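Local coordinates for acetyltransferase (Elizabethkingia anophelis, PDB 6AO7) that transfers the acetyl group of acetyl-CoA to an acceptor substrate, as a GNAT-family acetyltransferase, at the acetyl coenzyme *a site. Residues are numbered along the deposited sequence; one frame, centred on the assembly and turned at random.

The acetyl coenzyme *a site. Residues 31-32, 73-78, 83-89, 109-111, 117-118, 120-122, 124. With ACO (acetyl coenzyme *a), chain B.
Asn84 covers the diphosphate end of acetyl coenzyme A (ACO), its side-chain OD1 beside ACO C5B and bonded to water 2, which passes the contact on to the phosphate oxygen O5A. Gln118 lies alongside the pantetheine arm, its CG anti to its own carbonyl carbon (chi1 -69°) and its chain extended so that the amide reaches C3P and C2P. Gln118 OE1 accepts from two hydroxyls, Tyr122 OH at 2.7 Å and Thr111 OG1 at 2.8 Å, both above the carbonyl plane; the pair should fix the amide's rotation. Although NE2 comes close to the pantetheine carbonyl O5P, its N-H points elsewhere, so this is contact without a hydrogen bond.

Across the arm, strand 70-78 treats the cofactor almost as a neighbouring strand. The amide ACO N4P donates to Ile76 O at 2.8 Å, nearly along the C=O axis (177°), and Val78 N donates to the other pantetheine carbonyl, O9P. Gln83 NE2 braces that strand with a nearly straight, in-plane bond to Val78 O at 2.8 Å, while its chain runs past the OAP hydroxyl.

Gln83 also opens the Q-x-x-G-x-G pyrophosphate loop of the GNAT fold. Backbone amides make most of the direct bonds: Gly86 N meets O1A and Gly89 N O2A on one phosphate, Asn84 N and Gly88 N O5A and O4A on the next. Water 1 links Gln85 N and Ile87 N to O4A. The partly positive N-terminus of helix 87-101 would probably favour the diphosphate. Leu121 fills the bend from the opposite helix, CD1 against O5B and CD2 against CCP.

At the far end, Tyr120 swings CG anti to its backbone N (chi1 160°), laying CB and CD2 against adenine N3A; Tyr120 OH reaches ACO O9A of the 3'-phosphate at 2.6 Å. Extended Lys124 forms a salt bridge to that oxygen, Lys124 NZ to ACO O9A at 2.5 Å.

The acetyl group sits between strands 70-78 and 106-112. Tyr122 OH lies near the thioester sulfur S1P, a possible general acid for the departing thiolate, although here it donates to Gln118. Ile76 N donates to the thioester carbonyl ACO O at 3.1 Å. Ile109 CG1 packs 3.9 Å from the acetyl methyl, ACO CH3.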
ATOM      1  N   LEU A  31       4.027  15.646  13.708  1.00 35.04           N
ATOM      2  CA  LEU A  31       4.516  15.191  12.411  1.00 38.43           C
ATOM      3  C   LEU A  31       3.741  13.970  11.946  1.00 42.05           C
ATOM      4  O   LEU A  31       3.572  13.762  10.736  1.00 36.94           O
ATOM      5  CB  LEU A  31       6.005  14.854  12.471  1.00 40.51           C
ATOM      6  CG  LEU A  31       6.992  15.956  12.848  1.00 51.14           C
ATOM      7  CD1 LEU A  31       8.373  15.338  12.976  1.00 57.16           C
ATOM      8  CD2 LEU A  31       6.989  17.100  11.825  1.00 47.46           C
ATOM      9  N   ALA A  32       3.248  13.171  12.896  1.00 39.84           N
ATOM     10  CA  ALA A  32       2.557  11.924  12.609  1.00 41.29           C
ATOM     11  C   ALA A  32       1.041  12.055  12.638  1.00 43.14           C
ATOM     12  O   ALA A  32       0.353  11.239  12.017  1.00 44.35           O
ATOM     13  CB  ALA A  32       2.996  10.841  13.606  1.00 38.01           C
ATOM     14  N   ILE A  73      -0.223   1.149  17.672  1.00 31.51           N
ATOM     15  CA  ILE A  73       0.702   2.271  17.557  1.00 32.42           C
ATOM     16  C   ILE A  73      -0.119   3.432  17.010  1.00 27.98           C
ATOM     17  O   ILE A  73      -0.349   3.515  15.801  1.00 31.26           O
ATOM     18  CB  ILE A  73       1.882   1.942  16.643  1.00 32.89           C
ATOM     19  CG1 ILE A  73       2.557   0.644  17.097  1.00 33.91           C
ATOM     20  CG2 ILE A  73       2.857   3.152  16.572  1.00 34.78           C
ATOM     21  CD1 ILE A  73       3.661   0.191  16.154  1.00 38.78           C
ATOM     22  N   LYS A  74      -0.598   4.306  17.898  1.00 30.14           N
ATOM     23  CA  LYS A  74      -1.391   5.447  17.460  1.00 32.65           C
ATOM     24  C   LYS A  74      -0.531   6.552  16.869  1.00 33.40           C
ATOM     25  O   LYS A  74      -1.051   7.413  16.151  1.00 36.56           O
ATOM     26  CB  LYS A  74      -2.208   6.021  18.621  1.00 31.20           C
ATOM     27  CG  LYS A  74      -3.618   5.408  18.836  1.00 35.83           C
ATOM     28  CD  LYS A  74      -4.622   5.822  17.758  1.00 37.43           C
ATOM     29  CE  LYS A  74      -6.067   5.727  18.272  1.00 41.52           C
ATOM     30  NZ  LYS A  74      -7.076   5.980  17.195  1.00 44.54           N
ATOM     31  N   ASN A  75       0.762   6.561  17.176  1.00 31.57           N
ATOM     32  CA  ASN A  75       1.627   7.655  16.755  1.00 34.69           C
ATOM     33  C   ASN A  75       3.060   7.159  16.775  1.00 28.02           C
ATOM     34  O   ASN A  75       3.477   6.514  17.731  1.00 32.54           O
ATOM     35  CB  ASN A  75       1.465   8.874  17.678  1.00 28.65           C
ATOM     36  CG  ASN A  75       2.097  10.127  17.104  1.00 32.73           C
ATOM     37  OD1 ASN A  75       3.312  10.187  16.917  1.00 33.04           O
ATOM     38  ND2 ASN A  75       1.280  11.153  16.870  1.00 32.14           N
ATOM     39  N   ILE A  76       3.792   7.394  15.692  1.00 33.08           N
ATOM     40  CA  ILE A  76       5.220   7.107  15.671  1.00 30.99           C
ATOM     41  C   ILE A  76       5.882   8.164  14.796  1.00 30.60           C
ATOM     42  O   ILE A  76       5.436   8.420  13.669  1.00 31.48           O
ATOM     43  CB  ILE A  76       5.540   5.677  15.179  1.00 35.92           C
ATOM     44  CG1 ILE A  76       7.046   5.412  15.281  1.00 40.28           C
ATOM     45  CG2 ILE A  76       5.046   5.437  13.745  1.00 30.23           C
ATOM     46  CD1 ILE A  76       7.448   4.022  14.791  1.00 40.10           C
ATOM     47  N   ALA A  77       6.927   8.802  15.318  1.00 29.39           N
ATOM     48  CA  ALA A  77       7.520   9.919  14.584  1.00 32.12           C
ATOM     49  C   ALA A  77       9.018  10.006  14.845  1.00 31.92           C
ATOM     50  O   ALA A  77       9.499   9.662  15.926  1.00 34.43           O
ATOM     51  CB  ALA A  77       6.863  11.252  14.967  1.00 39.19           C
ATOM     52  N   VAL A  78       9.746  10.489  13.838  1.00 31.72           N
ATOM     53  CA  VAL A  78      11.171  10.758  13.939  1.00 33.75           C
ATOM     54  C   VAL A  78      11.405  12.165  13.427  1.00 35.69           C
ATOM     55  O   VAL A  78      10.864  12.541  12.379  1.00 43.12           O
ATOM     56  CB  VAL A  78      11.996   9.736  13.134  1.00 39.03           C
ATOM     57  CG1 VAL A  78      13.440  10.166  13.034  1.00 38.04           C
ATOM     58  CG2 VAL A  78      11.873   8.359  13.770  1.00 34.55           C
ATOM     59  N   GLN A  83      15.438  11.630   9.829  1.00 48.00           N
ATOM     60  CA  GLN A  83      14.710  10.553   9.175  1.00 46.19           C
ATOM     61  C   GLN A  83      15.613   9.833   8.173  1.00 47.22           C
ATOM     62  O   GLN A  83      16.670  10.331   7.778  1.00 49.90           O
ATOM     63  CB  GLN A  83      13.439  11.088   8.498  1.00 47.05           C
ATOM     64  CG  GLN A  83      12.291  11.398   9.478  1.00 52.60           C
ATOM     65  CD  GLN A  83      11.090  12.060   8.813  1.00 52.32           C
ATOM     66  OE1 GLN A  83      10.966  12.066   7.585  1.00 52.74           O
ATOM     67  NE2 GLN A  83      10.195  12.614   9.625  1.00 51.28           N
ATOM     68  N   ASN A  84      15.180   8.633   7.775  1.00 45.44           N
ATOM     69  CA  ASN A  84      15.868   7.831   6.756  1.00 49.34           C
ATOM     70  C   ASN A  84      17.301   7.514   7.164  1.00 49.68           C
ATOM     71  O   ASN A  84      18.206   7.440   6.331  1.00 54.78           O
ATOM     72  CB  ASN A  84      15.825   8.518   5.391  1.00 49.97           C
ATOM     73  CG  ASN A  84      14.432   8.561   4.837  1.00 67.43           C
ATOM     74  OD1 ASN A  84      13.761   7.532   4.781  1.00 65.45           O
ATOM     75  ND2 ASN A  84      13.962   9.751   4.477  1.00 66.19           N
ATOM     76  N   GLN A  85      17.506   7.333   8.463  1.00 45.47           N
ATOM     77  CA  GLN A  85      18.767   6.839   8.989  1.00 50.44           C
ATOM     78  C   GLN A  85      18.555   5.591   9.831  1.00 51.05           C
ATOM     79  O   GLN A  85      19.465   5.198  10.565  1.00 51.54           O
ATOM     80  CB  GLN A  85      19.475   7.917   9.819  1.00 54.73           C
ATOM     81  CG  GLN A  85      19.320   9.323   9.273  1.00 65.93           C
ATOM     82  CD  GLN A  85      20.085  10.353  10.089  1.00 77.05           C
ATOM     83  OE1 GLN A  85      20.993  10.013  10.848  1.00 81.12           O
ATOM     84  NE2 GLN A  85      19.722  11.619   9.932  1.00 82.90           N
ATOM     85  N   GLY A  86      17.373   4.967   9.750  1.00 47.61           N
ATOM     86  CA  GLY A  86      17.075   3.753  10.479  1.00 47.27           C
ATOM     87  C   GLY A  86      16.508   3.924  11.877  1.00 46.89           C
ATOM     88  O   GLY A  86      16.278   2.914  12.553  1.00 46.59           O
ATOM     89  N   ILE A  87      16.266   5.155  12.341  1.00 45.16           N
ATOM     90  CA  ILE A  87      15.743   5.322  13.698  1.00 38.47           C
ATOM     91  C   ILE A  87      14.328   4.760  13.813  1.00 38.27           C
ATOM     92  O   ILE A  87      13.978   4.135  14.822  1.00 38.78           O
ATOM     93  CB  ILE A  87      15.799   6.798  14.132  1.00 39.43           C
ATOM     94  CG1 ILE A  87      17.245   7.297  14.118  1.00 42.77           C
ATOM     95  CG2 ILE A  87      15.194   6.963  15.530  1.00 36.83           C
ATOM     96  CD1 ILE A  87      17.377   8.771  14.380  1.00 48.38           C
ATOM     97  N   GLY A  88      13.488   4.979  12.798  1.00 36.13           N
ATOM     98  CA  GLY A  88      12.134   4.447  12.857  1.00 38.07           C
ATOM     99  C   GLY A  88      12.103   2.938  13.035  1.00 37.38           C
ATOM    100  O   GLY A  88      11.309   2.412  13.821  1.00 33.67           O
ATOM    101  N   GLY A  89      12.975   2.228  12.318  1.00 35.96           N
ATOM    102  CA  GLY A  89      13.061   0.789  12.485  1.00 38.35           C
ATOM    103  C   GLY A  89      13.455   0.385  13.894  1.00 40.88           C
ATOM    104  O   GLY A  89      12.924  -0.584  14.446  1.00 42.03           O
ATOM    105  N   ILE A 109      -1.066  -1.047  13.439  1.00 29.63           N
ATOM    106  CA  ILE A 109      -0.740   0.321  13.057  1.00 31.57           C
ATOM    107  C   ILE A 109      -1.557   0.689  11.827  1.00 35.94           C
ATOM    108  O   ILE A 109      -1.757  -0.136  10.929  1.00 32.70           O
ATOM    109  CB  ILE A 109       0.770   0.488  12.819  1.00 30.45           C
ATOM    110  CG1 ILE A 109       1.119   1.976  12.685  1.00 33.41           C
ATOM    111  CG2 ILE A 109       1.229  -0.353  11.588  1.00 29.83           C
ATOM    112  CD1 ILE A 109       2.616   2.267  12.765  1.00 27.69           C
ATOM    113  N   GLY A 110      -2.049   1.924  11.798  1.00 34.81           N
ATOM    114  CA  GLY A 110      -2.829   2.396  10.668  1.00 36.18           C
ATOM    115  C   GLY A 110      -2.195   3.598  10.000  1.00 35.05           C
ATOM    116  O   GLY A 110      -1.821   4.551  10.683  1.00 35.85           O
ATOM    117  N   THR A 111      -2.054   3.580   8.679  1.00 34.39           N
ATOM    118  CA  THR A 111      -1.468   4.713   7.979  1.00 37.79           C
ATOM    119  C   THR A 111      -2.356   5.074   6.785  1.00 35.32           C
ATOM    120  O   THR A 111      -3.361   4.418   6.514  1.00 33.47           O
ATOM    121  CB  THR A 111      -0.026   4.416   7.554  1.00 33.06           C
ATOM    122  OG1 THR A 111       0.596   5.640   7.137  1.00 43.04           O
ATOM    123  CG2 THR A 111      -0.006   3.390   6.392  1.00 31.98           C
ATOM    124  N   GLY A 117       5.390   4.671   0.938  1.00 37.30           N
ATOM    125  CA  GLY A 117       6.666   4.414   1.589  1.00 36.61           C
ATOM    126  C   GLY A 117       6.527   3.767   2.953  1.00 39.18           C
ATOM    127  O   GLY A 117       7.263   2.833   3.285  1.00 35.22           O
ATOM    128  N   GLN A 118       5.593   4.265   3.778  1.00 33.60           N
ATOM    129  CA  GLN A 118       5.371   3.674   5.090  1.00 31.22           C
ATOM    130  C   GLN A 118       4.827   2.253   4.985  1.00 34.77           C
ATOM    131  O   GLN A 118       5.123   1.408   5.835  1.00 33.07           O
ATOM    132  CB  GLN A 118       4.399   4.530   5.907  1.00 32.74           C
ATOM    133  CG  GLN A 118       4.928   5.904   6.362  1.00 38.81           C
ATOM    134  CD  GLN A 118       3.877   6.635   7.191  1.00 30.94           C
ATOM    135  OE1 GLN A 118       3.196   6.025   8.008  1.00 35.14           O
ATOM    136  NE2 GLN A 118       3.698   7.932   6.935  1.00 41.00           N
ATOM    137  N   TYR A 120       5.712   0.054   2.944  1.00 29.05           N
ATOM    138  CA  TYR A 120       6.912  -0.779   2.879  1.00 28.98           C
ATOM    139  C   TYR A 120       7.501  -0.998   4.267  1.00 31.19           C
ATOM    140  O   TYR A 120       7.735  -2.141   4.680  1.00 29.39           O
ATOM    141  CB  TYR A 120       7.972  -0.148   1.973  1.00 31.88           C
ATOM    142  CG  TYR A 120       9.357  -0.708   2.273  1.00 33.10           C
ATOM    143  CD1 TYR A 120       9.772  -1.921   1.731  1.00 33.98           C
ATOM    144  CD2 TYR A 120      10.232  -0.031   3.113  1.00 31.19           C
ATOM    145  CE1 TYR A 120      11.035  -2.440   2.023  1.00 33.40           C
ATOM    146  CE2 TYR A 120      11.491  -0.542   3.417  1.00 36.58           C
ATOM    147  CZ  TYR A 120      11.877  -1.747   2.875  1.00 33.55           C
ATOM    148  OH  TYR A 120      13.130  -2.231   3.182  1.00 40.97           O
ATOM    149  N   LEU A 121       7.766   0.096   4.995  1.00 26.82           N
ATOM    150  CA  LEU A 121       8.540   0.007   6.232  1.00 26.74           C
ATOM    151  C   LEU A 121       7.866  -0.905   7.249  1.00 30.51           C
ATOM    152  O   LEU A 121       8.524  -1.747   7.872  1.00 30.38           O
ATOM    153  CB  LEU A 121       8.752   1.400   6.822  1.00 33.24           C
ATOM    154  CG  LEU A 121       9.478   1.466   8.180  1.00 39.71           C
ATOM    155  CD1 LEU A 121      10.895   0.930   8.055  1.00 38.56           C
ATOM    156  CD2 LEU A 121       9.530   2.904   8.692  1.00 34.23           C
ATOM    157  N   TYR A 122       6.558  -0.732   7.461  1.00 28.86           N
ATOM    158  CA  TYR A 122       5.886  -1.556   8.469  1.00 28.13           C
ATOM    159  C   TYR A 122       5.890  -3.030   8.063  1.00 25.40           C
ATOM    160  O   TYR A 122       6.101  -3.915   8.901  1.00 30.43           O
ATOM    161  CB  TYR A 122       4.457  -1.039   8.719  1.00 29.84           C
ATOM    162  CG  TYR A 122       4.407   0.452   9.084  1.00 26.54           C
ATOM    163  CD1 TYR A 122       3.382   1.272   8.610  1.00 29.16           C
ATOM    164  CD2 TYR A 122       5.377   1.027   9.877  1.00 31.01           C
ATOM    165  CE1 TYR A 122       3.336   2.623   8.905  1.00 30.92           C
ATOM    166  CE2 TYR A 122       5.329   2.388  10.199  1.00 29.89           C
ATOM    167  CZ  TYR A 122       4.302   3.178   9.708  1.00 31.58           C
ATOM    168  OH  TYR A 122       4.266   4.543   9.992  1.00 33.84           O
ATOM    169  N   LYS A 124       8.199  -4.502   6.246  1.00 29.31           N
ATOM    170  CA  LYS A 124       9.569  -4.947   6.490  1.00 30.58           C
ATOM    171  C   LYS A 124       9.747  -5.458   7.918  1.00 39.06           C
ATOM    172  O   LYS A 124      10.505  -6.404   8.158  1.00 35.12           O
ATOM    173  CB  LYS A 124      10.550  -3.804   6.207  1.00 35.23           C
ATOM    174  CG  LYS A 124      12.008  -4.144   6.487  1.00 41.70           C
ATOM    175  CD  LYS A 124      12.863  -2.880   6.622  1.00 47.86           C
ATOM    176  CE  LYS A 124      14.290  -3.210   7.051  1.00 59.32           C
ATOM    177  NZ  LYS A 124      15.143  -1.985   7.103  1.00 65.26           N
TER
HETATM  178  N1A ACO B 201       9.171   3.699  -0.914  0.94 42.10           N
HETATM  179  C2A ACO B 201       9.231   2.922   0.168  0.94 41.36           C
HETATM  180  N3A ACO B 201      10.165   2.882   1.121  0.94 50.14           N
HETATM  181  C4A ACO B 201      11.148   3.751   0.868  0.94 57.49           C
HETATM  182  C5A ACO B 201      11.241   4.604  -0.223  0.94 59.94           C
HETATM  183  C6A ACO B 201      10.177   4.569  -1.148  0.94 55.58           C
HETATM  184  N6A ACO B 201      10.116   5.327  -2.246  0.94 56.25           N
HETATM  185  N7A ACO B 201      12.429   5.318  -0.188  0.94 60.89           N
HETATM  186  C8A ACO B 201      13.015   4.890   0.907  0.94 60.16           C
HETATM  187  N9A ACO B 201      12.295   3.949   1.596  0.94 55.34           N
HETATM  188  C1B ACO B 201      12.676   3.235   2.813  0.94 47.81           C
HETATM  189  C2B ACO B 201      14.106   3.426   3.293  0.94 40.00           C
HETATM  190  O2B ACO B 201      15.044   2.700   2.512  0.94 43.91           O
HETATM  191  C3B ACO B 201      13.972   2.815   4.687  0.94 34.69           C
HETATM  192  O3B ACO B 201      13.936   1.374   4.633  0.94 41.01           O
HETATM  193  P3B ACO B 201      15.194   0.387   4.790  0.94 51.89           P
HETATM  194  O7A ACO B 201      16.064   0.616   3.537  0.94 50.12           O
HETATM  195  O8A ACO B 201      15.857   0.750   6.140  0.94 54.19           O
HETATM  196  O9A ACO B 201      14.653  -1.014   4.838  0.94 39.88           O
HETATM  197  C4B ACO B 201      12.537   3.179   5.103  0.94 45.56           C
HETATM  198  O4B ACO B 201      11.888   3.668   3.903  0.94 48.16           O
HETATM  199  C5B ACO B 201      12.462   4.172   6.238  0.94 42.55           C
HETATM  200  O5B ACO B 201      13.228   3.559   7.298  0.94 37.38           O
HETATM  201  P1A ACO B 201      13.764   4.412   8.622  0.94 34.28           P
HETATM  202  O1A ACO B 201      14.962   5.244   8.366  0.94 35.02           O
HETATM  203  O2A ACO B 201      14.009   3.362   9.696  0.94 27.72           O
HETATM  204  O3A ACO B 201      12.488   5.316   8.925  0.94 38.92           O
HETATM  205  P2A ACO B 201      12.328   6.705   9.697  0.94 35.62           P
HETATM  206  O4A ACO B 201      13.503   6.795  10.589  0.94 37.03           O
HETATM  207  O5A ACO B 201      12.289   7.819   8.667  0.94 33.26           O
HETATM  208  O6A ACO B 201      10.922   6.666  10.437  0.94 33.01           O
HETATM  209  CBP ACO B 201       8.682   7.512  10.074  0.94 27.41           C
HETATM  210  CCP ACO B 201       9.716   6.460   9.692  0.94 28.58           C
HETATM  211  CDP ACO B 201       8.334   7.335  11.562  0.94 28.21           C
HETATM  212  CEP ACO B 201       7.420   7.286   9.224  0.94 34.32           C
HETATM  213  CAP ACO B 201       9.269   8.932   9.863  0.94 32.49           C
HETATM  214  OAP ACO B 201       9.703   9.092   8.523  0.94 44.36           O
HETATM  215  C9P ACO B 201       8.370  10.081  10.291  0.94 35.49           C
HETATM  216  O9P ACO B 201       8.341  10.434  11.465  0.94 34.41           O
HETATM  217  N8P ACO B 201       7.593  10.618   9.356  0.94 34.06           N
HETATM  218  C7P ACO B 201       6.616  11.653   9.659  0.94 36.54           C
HETATM  219  C6P ACO B 201       5.570  11.187  10.667  0.94 37.99           C
HETATM  220  C5P ACO B 201       4.798   9.984  10.175  0.94 41.84           C
HETATM  221  O5P ACO B 201       4.417   9.904   9.010  0.94 39.52           O
HETATM  222  N4P ACO B 201       4.554   9.034  11.074  0.94 36.60           N
HETATM  223  C3P ACO B 201       3.774   7.834  10.788  0.94 28.76           C
HETATM  224  C2P ACO B 201       2.302   8.136  10.598  0.94 28.44           C
HETATM  225  S1P ACO B 201       1.145   6.744  10.878  0.94 35.96           S
HETATM  226  C   ACO B 201       1.099   6.745  12.654  0.94 34.00           C
HETATM  227  O   ACO B 201       1.767   7.487  13.320  0.94 32.94           O
HETATM  228  CH3 ACO B 201       0.188   5.698  13.220  0.94 33.32           C
HETATM  229  O   HOH W   1      15.977   7.617  10.856  1.00 35.26           O
HETATM  230  O   HOH W   2      11.206   7.562   6.140  1.00 38.84           O